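Endoglucanase (Clostridium thermocellum, PDB 2YIK) probably hydrolyses internal beta-1,4-glucosidic bonds of cellulose, as a family 9 glycoside hydrolase. Local coordinates at residues 141-146 and 512-517; 379-384 and 481-486. All blocks are in the same frame, centred on the assembly; numbering follows the deposited sequence.

Contact 1. Residues 141-146 and 512-517; sequences FKDQFR and LYRFFG
In the helical catalytic domain of this family 9 enzyme, Gln-144 on the short helix 142-147 packs against Arg-514 near the C-terminal end of helix 499-516. The two segments run nearly perpendicular, 85° between axes 9.3 Å apart, and Gln-144 and Arg-514 hold their closest CA atoms. Arg-514 reaches across with CG anti to its backbone N and an extended chain, and the Gln-144 side chain crosses it at about a right angle: CD of Gln-144 lies 3.3 Å from CB of Arg-514. A bend at chi2 brings the glutamine's CD back over this chain. NH1 of Arg-514 donates to OE1 of Gln-144 at 2.9 Å, a bent bond of 137°, with amide and guanidinium planes 74° apart. A long arginine suits this place, its methylenes being greasy and its tip polar: CD rests 3.6 Å from CD1 of Phe-141, a buried ring that also touches Leu-401 and Leu-404 of helix 392-408. CG of Gln-144 also lies at the edge of the Tyr-513 ring, near its plane. Asp-143 stays beyond salt-bridge range but is joined to the guanidinium through two waters: one accepts from both Asp-143 N and Arg-514 NH1; a second accepts from NH2 and donates to Asp-143 OD2. NE of Arg-514 pairs directly with Asp-412. The contact thus joins two helices at the surface of the (alpha/alpha)6 barrel, the family 9 fold.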
ATOM      1  N   PHE A 141      -7.352 -10.621   7.958  1.00 24.66           N
ATOM      2  CA  PHE A 141      -8.265 -10.392   9.070  1.00 25.89           C
ATOM      3  C   PHE A 141      -9.692  -9.963   8.713  1.00 26.90           C
ATOM      4  O   PHE A 141     -10.297  -9.155   9.425  1.00 25.47           O
ATOM      5  CB  PHE A 141      -7.622  -9.371  10.026  1.00 25.29           C
ATOM      6  CG  PHE A 141      -6.185  -9.701  10.393  1.00 25.35           C
ATOM      7  CD1 PHE A 141      -5.871 -10.899  11.034  1.00 25.40           C
ATOM      8  CD2 PHE A 141      -5.147  -8.827  10.067  1.00 25.41           C
ATOM      9  CE1 PHE A 141      -4.540 -11.223  11.343  1.00 26.09           C
ATOM     10  CE2 PHE A 141      -3.814  -9.142  10.370  1.00 23.85           C
ATOM     11  CZ  PHE A 141      -3.513 -10.343  11.009  1.00 24.70           C
ATOM     12  N   LYS A 142     -10.242 -10.523   7.636  1.00 28.75           N
ATOM     13  CA  LYS A 142     -11.602 -10.181   7.209  1.00 30.05           C
ATOM     14  C   LYS A 142     -12.620 -10.355   8.351  1.00 29.34           C
ATOM     15  O   LYS A 142     -13.542  -9.556   8.488  1.00 29.85           O
ATOM     16  CB  LYS A 142     -12.026 -11.039   5.999  1.00 32.68           C
ATOM     17  CG  LYS A 142     -13.141 -10.395   5.140  1.00 35.85           C
ATOM     18  CD  LYS A 142     -13.747 -11.325   4.066  1.00 38.63           C
ATOM     19  CE  LYS A 142     -12.795 -11.696   2.903  1.00 42.67           C
ATOM     20  NZ  LYS A 142     -11.559 -10.839   2.721  1.00 43.70           N
ATOM     21  N   ASP A 143     -12.450 -11.392   9.169  1.00 29.67           N
ATOM     22  CA  ASP A 143     -13.374 -11.636  10.281  1.00 31.02           C
ATOM     23  C   ASP A 143     -13.516 -10.426  11.191  1.00 30.32           C
ATOM     24  O   ASP A 143     -14.617 -10.093  11.619  1.00 30.03           O
ATOM     25  CB  ASP A 143     -12.915 -12.822  11.129  1.00 32.48           C
ATOM     26  CG  ASP A 143     -13.070 -14.139  10.416  1.00 35.85           C
ATOM     27  OD1 ASP A 143     -13.919 -14.218   9.507  1.00 37.52           O
ATOM     28  OD2 ASP A 143     -12.354 -15.098  10.771  1.00 37.75           O
ATOM     29  N   GLN A 144     -12.392  -9.777  11.484  1.00 30.07           N
ATOM     30  CA  GLN A 144     -12.382  -8.608  12.349  1.00 30.40           C
ATOM     31  C   GLN A 144     -12.999  -7.376  11.708  1.00 29.79           C
ATOM     32  O   GLN A 144     -13.637  -6.583  12.395  1.00 30.51           O
ATOM     33  CB  GLN A 144     -10.957  -8.303  12.815  1.00 31.59           C
ATOM     34  CG  GLN A 144     -10.432  -9.260  13.884  1.00 31.35           C
ATOM     35  CD  GLN A 144     -10.310 -10.701  13.399  1.00 33.81           C
ATOM     36  OE1 GLN A 144      -9.622 -10.985  12.419  1.00 32.70           O
ATOM     37  NE2 GLN A 144     -10.974 -11.621  14.099  1.00 34.61           N
ATOM     38  N   PHE A 145     -12.806  -7.199  10.405  1.00 29.95           N
ATOM     39  CA  PHE A 145     -13.409  -6.061   9.714  1.00 30.31           C
ATOM     40  C   PHE A 145     -14.933  -6.249   9.787  1.00 31.26           C
ATOM     41  O   PHE A 145     -15.688  -5.303  10.019  1.00 30.90           O
ATOM     42  CB  PHE A 145     -12.979  -6.025   8.241  1.00 28.86           C
ATOM     43  CG  PHE A 145     -11.600  -5.459   8.009  1.00 26.40           C
ATOM     44  CD1 PHE A 145     -10.476  -6.262   8.150  1.00 25.39           C
ATOM     45  CD2 PHE A 145     -11.429  -4.134   7.609  1.00 24.96           C
ATOM     46  CE1 PHE A 145      -9.197  -5.756   7.895  1.00 24.68           C
ATOM     47  CE2 PHE A 145     -10.150  -3.622   7.350  1.00 25.72           C
ATOM     48  CZ  PHE A 145      -9.038  -4.437   7.494  1.00 22.78           C
ATOM     49  N   ARG A 146     -15.373  -7.487   9.591  1.00 33.21           N
ATOM     50  CA  ARG A 146     -16.796  -7.795   9.633  1.00 36.16           C
ATOM     51  C   ARG A 146     -17.360  -7.624  11.027  1.00 36.43           C
ATOM     52  O   ARG A 146     -18.374  -6.952  11.213  1.00 36.63           O
ATOM     53  CB  ARG A 146     -17.045  -9.223   9.145  1.00 38.41           C
ATOM     54  CG  ARG A 146     -16.981  -9.326   7.639  1.00 44.27           C
ATOM     55  CD  ARG A 146     -17.218 -10.730   7.122  1.00 48.20           C
ATOM     56  NE  ARG A 146     -17.149 -10.718   5.660  1.00 53.67           N
ATOM     57  CZ  ARG A 146     -17.305 -11.787   4.878  1.00 56.00           C
ATOM     58  NH1 ARG A 146     -17.543 -12.983   5.414  1.00 56.23           N
ATOM     59  NH2 ARG A 146     -17.221 -11.654   3.553  1.00 55.92           N
ATOM     60  N   LEU A 512      -4.804  -6.762  15.880  1.00 24.20           N
ATOM     61  CA  LEU A 512      -4.794  -6.569  17.330  1.00 26.52           C
ATOM     62  C   LEU A 512      -6.185  -6.809  17.895  1.00 27.11           C
ATOM     63  O   LEU A 512      -6.339  -7.345  18.993  1.00 28.30           O
ATOM     64  CB  LEU A 512      -4.324  -5.149  17.679  1.00 23.02           C
ATOM     65  CG  LEU A 512      -2.816  -4.949  17.520  1.00 24.61           C
ATOM     66  CD1 LEU A 512      -2.486  -3.468  17.494  1.00 24.26           C
ATOM     67  CD2 LEU A 512      -2.087  -5.662  18.649  1.00 22.63           C
ATOM     68  N   TYR A 513      -7.204  -6.408  17.144  1.00 27.90           N
ATOM     69  CA  TYR A 513      -8.569  -6.611  17.601  1.00 30.00           C
ATOM     70  C   TYR A 513      -8.850  -8.108  17.621  1.00 29.72           C
ATOM     71  O   TYR A 513      -9.563  -8.618  18.488  1.00 30.04           O
ATOM     72  CB  TYR A 513      -9.563  -5.923  16.670  1.00 30.93           C
ATOM     73  CG  TYR A 513     -10.977  -6.041  17.179  1.00 33.67           C
ATOM     74  CD1 TYR A 513     -11.401  -5.305  18.287  1.00 33.98           C
ATOM     75  CD2 TYR A 513     -11.872  -6.936  16.596  1.00 33.65           C
ATOM     76  CE1 TYR A 513     -12.692  -5.461  18.807  1.00 34.56           C
ATOM     77  CE2 TYR A 513     -13.155  -7.102  17.106  1.00 35.77           C
ATOM     78  CZ  TYR A 513     -13.559  -6.362  18.210  1.00 34.86           C
ATOM     79  OH  TYR A 513     -14.832  -6.530  18.706  1.00 37.29           O
ATOM     80  N   ARG A 514      -8.272  -8.814  16.658  1.00 29.71           N
ATOM     81  CA  ARG A 514      -8.453 -10.250  16.563  1.00 30.01           C
ATOM     82  C   ARG A 514      -8.031 -10.986  17.831  1.00 30.68           C
ATOM     83  O   ARG A 514      -8.751 -11.854  18.319  1.00 31.16           O
ATOM     84  CB  ARG A 514      -7.650 -10.796  15.383  1.00 29.75           C
ATOM     85  CG  ARG A 514      -7.791 -12.299  15.169  1.00 31.54           C
ATOM     86  CD  ARG A 514      -6.987 -12.760  13.960  1.00 31.40           C
ATOM     87  NE  ARG A 514      -7.275 -14.141  13.590  1.00 30.29           N
ATOM     88  CZ  ARG A 514      -8.060 -14.505  12.577  1.00 31.28           C
ATOM     89  NH1 ARG A 514      -8.638 -13.592  11.818  1.00 30.66           N
ATOM     90  NH2 ARG A 514      -8.273 -15.790  12.333  1.00 28.40           N
ATOM     91  N   PHE A 515      -6.864 -10.635  18.365  1.00 30.49           N
ATOM     92  CA  PHE A 515      -6.345 -11.308  19.552  1.00 31.94           C
ATOM     93  C   PHE A 515      -6.615 -10.610  20.881  1.00 31.60           C
ATOM     94  O   PHE A 515      -6.621 -11.260  21.918  1.00 31.49           O
ATOM     95  CB  PHE A 515      -4.824 -11.506  19.434  1.00 31.86           C
ATOM     96  CG  PHE A 515      -4.392 -12.292  18.224  1.00 32.97           C
ATOM     97  CD1 PHE A 515      -4.882 -13.573  17.993  1.00 32.54           C
ATOM     98  CD2 PHE A 515      -3.463 -11.760  17.331  1.00 32.40           C
ATOM     99  CE1 PHE A 515      -4.454 -14.314  16.894  1.00 32.37           C
ATOM    100  CE2 PHE A 515      -3.028 -12.494  16.227  1.00 32.10           C
ATOM    101  CZ  PHE A 515      -3.526 -13.776  16.011  1.00 32.81           C
ATOM    102  N   PHE A 516      -6.840  -9.298  20.851  1.00 32.68           N
ATOM    103  CA  PHE A 516      -7.040  -8.536  22.081  1.00 33.67           C
ATOM    104  C   PHE A 516      -8.344  -7.750  22.235  1.00 35.32           C
ATOM    105  O   PHE A 516      -8.523  -7.057  23.235  1.00 34.24           O
ATOM    106  CB  PHE A 516      -5.867  -7.562  22.269  1.00 32.37           C
ATOM    107  CG  PHE A 516      -4.511  -8.215  22.197  1.00 31.36           C
ATOM    108  CD1 PHE A 516      -4.127  -9.154  23.151  1.00 31.31           C
ATOM    109  CD2 PHE A 516      -3.633  -7.912  21.162  1.00 30.27           C
ATOM    110  CE1 PHE A 516      -2.889  -9.787  23.081  1.00 30.90           C
ATOM    111  CE2 PHE A 516      -2.391  -8.536  21.077  1.00 30.74           C
ATOM    112  CZ  PHE A 516      -2.016  -9.477  22.039  1.00 30.80           C
ATOM    113  N   GLY A 517      -9.258  -7.846  21.274  1.00 37.44           N
ATOM    114  CA  GLY A 517     -10.499  -7.098  21.398  1.00 41.89           C
ATOM    115  C   GLY A 517     -11.440  -7.586  22.493  1.00 45.29           C
ATOM    116  O   GLY A 517     -11.574  -8.800  22.674  1.00 44.67           O
TER
HETATM  117  O   HOH W   1     -10.133 -13.516   8.974  1.00 33.03           O
HETATM  118  O   HOH W   2     -10.143 -16.272  10.297  1.00 43.64           O

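Contact 2. Residues 379-384 and 481-486; sequences VTPGGY and ASDQHV
Thr-380, which opens a type I beta turn ending at Gly-383, uses both branches of its side chain. Its methyl CG2 lies 3.4 Å from the carbonyl O of Ala-481, while OG1 donates to OD1 of Asp-483 at 2.7 Å. With chi1 at 68°, OG1 sits between the backbone N and the carbonyl carbon, where it can also accept from the N of Tyr-384 at 3.0 Å. A threonine hydroxyl suits this place because it donates and accepts at once, tying the turn internally and to the facing loop. Pro-381 follows, its fixed phi matching the second position of the turn; its CD comes 3.4 Å from OD2 of Asp-483 and also borders the carbonyl of Ala-481. Gly-382 then offers its N to OD2 at 2.7 Å, in a bent bond of 134°. The short forked side chain of Asp-483 suits this double task: its two oxygens take a hydroxyl and a backbone N-H, each on the syn side though nearly 30° out of the carboxylate plane. Gly-382 leaves room for this: a CB there would run into OD1. Gly-383 closes the turn with a positive phi easily adopted by glycine. Last comes Tyr-384, whose ring stacks on Tyr-427 and whose hydroxyl bonds Ser-392. The hydroxyl of Tyr-427 is also bonded to OD1 of Asp-483, placing this joint between two loops beside helix 416-428, with helix 392-408 also against the Tyr-384 ring.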
ATOM      1  N   VAL A 379      15.502   0.673  19.947  1.00 29.25           N
ATOM      2  CA  VAL A 379      14.269   1.075  20.608  1.00 30.84           C
ATOM      3  C   VAL A 379      14.568   2.330  21.427  1.00 30.97           C
ATOM      4  O   VAL A 379      15.605   2.434  22.082  1.00 29.37           O
ATOM      5  CB  VAL A 379      13.626  -0.071  21.461  1.00 32.90           C
ATOM      6  CG1 VAL A 379      14.526  -1.292  21.468  1.00 32.68           C
ATOM      7  CG2 VAL A 379      13.286   0.422  22.855  1.00 33.88           C
ATOM      8  N   THR A 380      13.666   3.302  21.326  1.00 29.54           N
ATOM      9  CA  THR A 380      13.803   4.578  22.013  1.00 29.17           C
ATOM     10  C   THR A 380      13.741   4.437  23.531  1.00 28.36           C
ATOM     11  O   THR A 380      13.308   3.408  24.052  1.00 28.46           O
ATOM     12  CB  THR A 380      12.679   5.545  21.608  1.00 26.62           C
ATOM     13  OG1 THR A 380      11.436   5.049  22.115  1.00 27.51           O
ATOM     14  CG2 THR A 380      12.591   5.672  20.100  1.00 27.80           C
ATOM     15  N   PRO A 381      14.181   5.477  24.262  1.00 28.84           N
ATOM     16  CA  PRO A 381      14.135   5.409  25.727  1.00 28.32           C
ATOM     17  C   PRO A 381      12.691   5.114  26.122  1.00 27.41           C
ATOM     18  O   PRO A 381      12.418   4.424  27.099  1.00 27.55           O
ATOM     19  CB  PRO A 381      14.578   6.810  26.148  1.00 27.86           C
ATOM     20  CG  PRO A 381      15.569   7.168  25.079  1.00 28.79           C
ATOM     21  CD  PRO A 381      14.856   6.711  23.813  1.00 27.38           C
ATOM     22  N   GLY A 382      11.767   5.632  25.318  1.00 28.28           N
ATOM     23  CA  GLY A 382      10.352   5.431  25.573  1.00 28.23           C
ATOM     24  C   GLY A 382       9.814   4.040  25.270  1.00 29.06           C
ATOM     25  O   GLY A 382       8.664   3.756  25.582  1.00 30.98           O
ATOM     26  N   GLY A 383      10.619   3.177  24.653  1.00 28.62           N
ATOM     27  CA  GLY A 383      10.167   1.823  24.361  1.00 28.20           C
ATOM     28  C   GLY A 383       9.586   1.578  22.975  1.00 27.93           C
ATOM     29  O   GLY A 383       8.949   0.554  22.729  1.00 28.07           O
ATOM     30  N   TYR A 384       9.840   2.503  22.059  1.00 25.67           N
ATOM     31  CA  TYR A 384       9.330   2.431  20.692  1.00 25.38           C
ATOM     32  C   TYR A 384      10.396   1.900  19.734  1.00 25.14           C
ATOM     33  O   TYR A 384      11.500   2.436  19.693  1.00 25.32           O
ATOM     34  CB  TYR A 384       8.896   3.840  20.290  1.00 26.06           C
ATOM     35  CG  TYR A 384       8.485   4.055  18.854  1.00 26.70           C
ATOM     36  CD1 TYR A 384       7.388   3.386  18.308  1.00 25.72           C
ATOM     37  CD2 TYR A 384       9.143   4.999  18.062  1.00 27.65           C
ATOM     38  CE1 TYR A 384       6.950   3.664  17.009  1.00 26.34           C
ATOM     39  CE2 TYR A 384       8.715   5.283  16.766  1.00 27.90           C
ATOM     40  CZ  TYR A 384       7.616   4.611  16.247  1.00 28.13           C
ATOM     41  OH  TYR A 384       7.177   4.905  14.977  1.00 27.37           O
ATOM     42  N   ALA A 481      14.127   9.632  17.484  1.00 31.23           N
ATOM     43  CA  ALA A 481      14.823   8.630  18.287  1.00 30.18           C
ATOM     44  C   ALA A 481      14.786   8.897  19.780  1.00 29.69           C
ATOM     45  O   ALA A 481      15.072   8.004  20.586  1.00 29.38           O
ATOM     46  CB  ALA A 481      16.269   8.511  17.819  1.00 30.53           C
ATOM     47  N   SER A 482      14.426  10.115  20.158  1.00 30.22           N
ATOM     48  CA  SER A 482      14.383  10.496  21.579  1.00 30.84           C
ATOM     49  C   SER A 482      12.941  10.717  22.057  1.00 30.65           C
ATOM     50  O   SER A 482      12.705  11.444  23.033  1.00 28.75           O
ATOM     51  CB  SER A 482      15.213  11.786  21.778  1.00 31.91           C
ATOM     52  OG  SER A 482      16.628  11.533  21.721  1.00 33.33           O
ATOM     53  N   ASP A 483      11.993  10.051  21.377  1.00 30.49           N
ATOM     54  CA  ASP A 483      10.552  10.173  21.669  1.00 31.21           C
ATOM     55  C   ASP A 483      10.068  11.616  21.542  1.00 32.78           C
ATOM     56  O   ASP A 483       8.973  11.956  22.019  1.00 34.23           O
ATOM     57  CB  ASP A 483      10.231   9.650  23.090  1.00 30.93           C
ATOM     58  CG  ASP A 483      10.646   8.182  23.297  1.00 30.91           C
ATOM     59  OD1 ASP A 483       9.954   7.242  22.822  1.00 30.85           O
ATOM     60  OD2 ASP A 483      11.713   7.972  23.921  1.00 30.64           O
ATOM     61  N   GLN A 484      10.813  12.489  20.880  1.00 34.20           N
ATOM     62  CA  GLN A 484      10.234  13.824  20.765  1.00 35.95           C
ATOM     63  C   GLN A 484       9.502  13.999  19.420  1.00 36.30           C
ATOM     64  O   GLN A 484       9.697  13.238  18.465  1.00 35.67           O
ATOM     65  CB  GLN A 484      11.287  14.922  20.900  1.00 39.37           C
ATOM     66  CG  GLN A 484      12.082  14.915  22.215  1.00 42.89           C
ATOM     67  CD  GLN A 484      11.225  15.247  23.426  1.00 46.56           C
ATOM     68  OE1 GLN A 484      11.185  16.394  23.896  1.00 50.37           O
ATOM     69  NE2 GLN A 484      10.549  14.232  23.955  1.00 47.37           N
ATOM     70  N   HIS A 485       8.633  15.009  19.371  1.00 36.25           N
ATOM     71  CA  HIS A 485       7.816  15.267  18.193  1.00 36.55           C
ATOM     72  C   HIS A 485       7.332  16.721  18.100  1.00 37.17           C
ATOM     73  O   HIS A 485       6.919  17.311  19.100  1.00 36.33           O
ATOM     74  CB  HIS A 485       6.587  14.342  18.249  1.00 35.08           C
ATOM     75  CG  HIS A 485       5.596  14.562  17.141  1.00 34.79           C
ATOM     76  ND1 HIS A 485       5.711  13.956  15.911  1.00 34.32           N
ATOM     77  CD2 HIS A 485       4.455  15.296  17.098  1.00 32.46           C
ATOM     78  CE1 HIS A 485       4.682  14.304  15.151  1.00 33.98           C
ATOM     79  NE2 HIS A 485       3.908  15.116  15.849  1.00 35.25           N
ATOM     80  N   VAL A 486       7.375  17.297  16.899  1.00 37.24           N
ATOM     81  CA  VAL A 486       6.894  18.664  16.701  1.00 38.24           C
ATOM     82  C   VAL A 486       5.607  18.609  15.889  1.00 37.31           C
ATOM     83  O   VAL A 486       5.612  18.260  14.710  1.00 37.27           O
ATOM     84  CB  VAL A 486       7.925  19.543  15.964  1.00 39.53           C
ATOM     85  CG1 VAL A 486       7.280  20.888  15.581  1.00 38.84           C
ATOM     86  CG2 VAL A 486       9.143  19.771  16.870  1.00 39.06           C
TER

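Contact 1 lies at the surface and joins two helices; contact 2, partly buried, joins two loops without regular structure. Their centres are 28 Å apart and they do not touch, yet both border helices 392-408 and 416-428, and along the chain contact 2 is nested within the loop closed by contact 1. The chemistry follows the setting. At the helix crossing, long side chains bridge the gap, and water links the charged groups at the edge. At the loops, a short buried carboxylate is satisfied directly by protein donors, one of them a backbone N-H. Both lie away from the annotated metal and active sites.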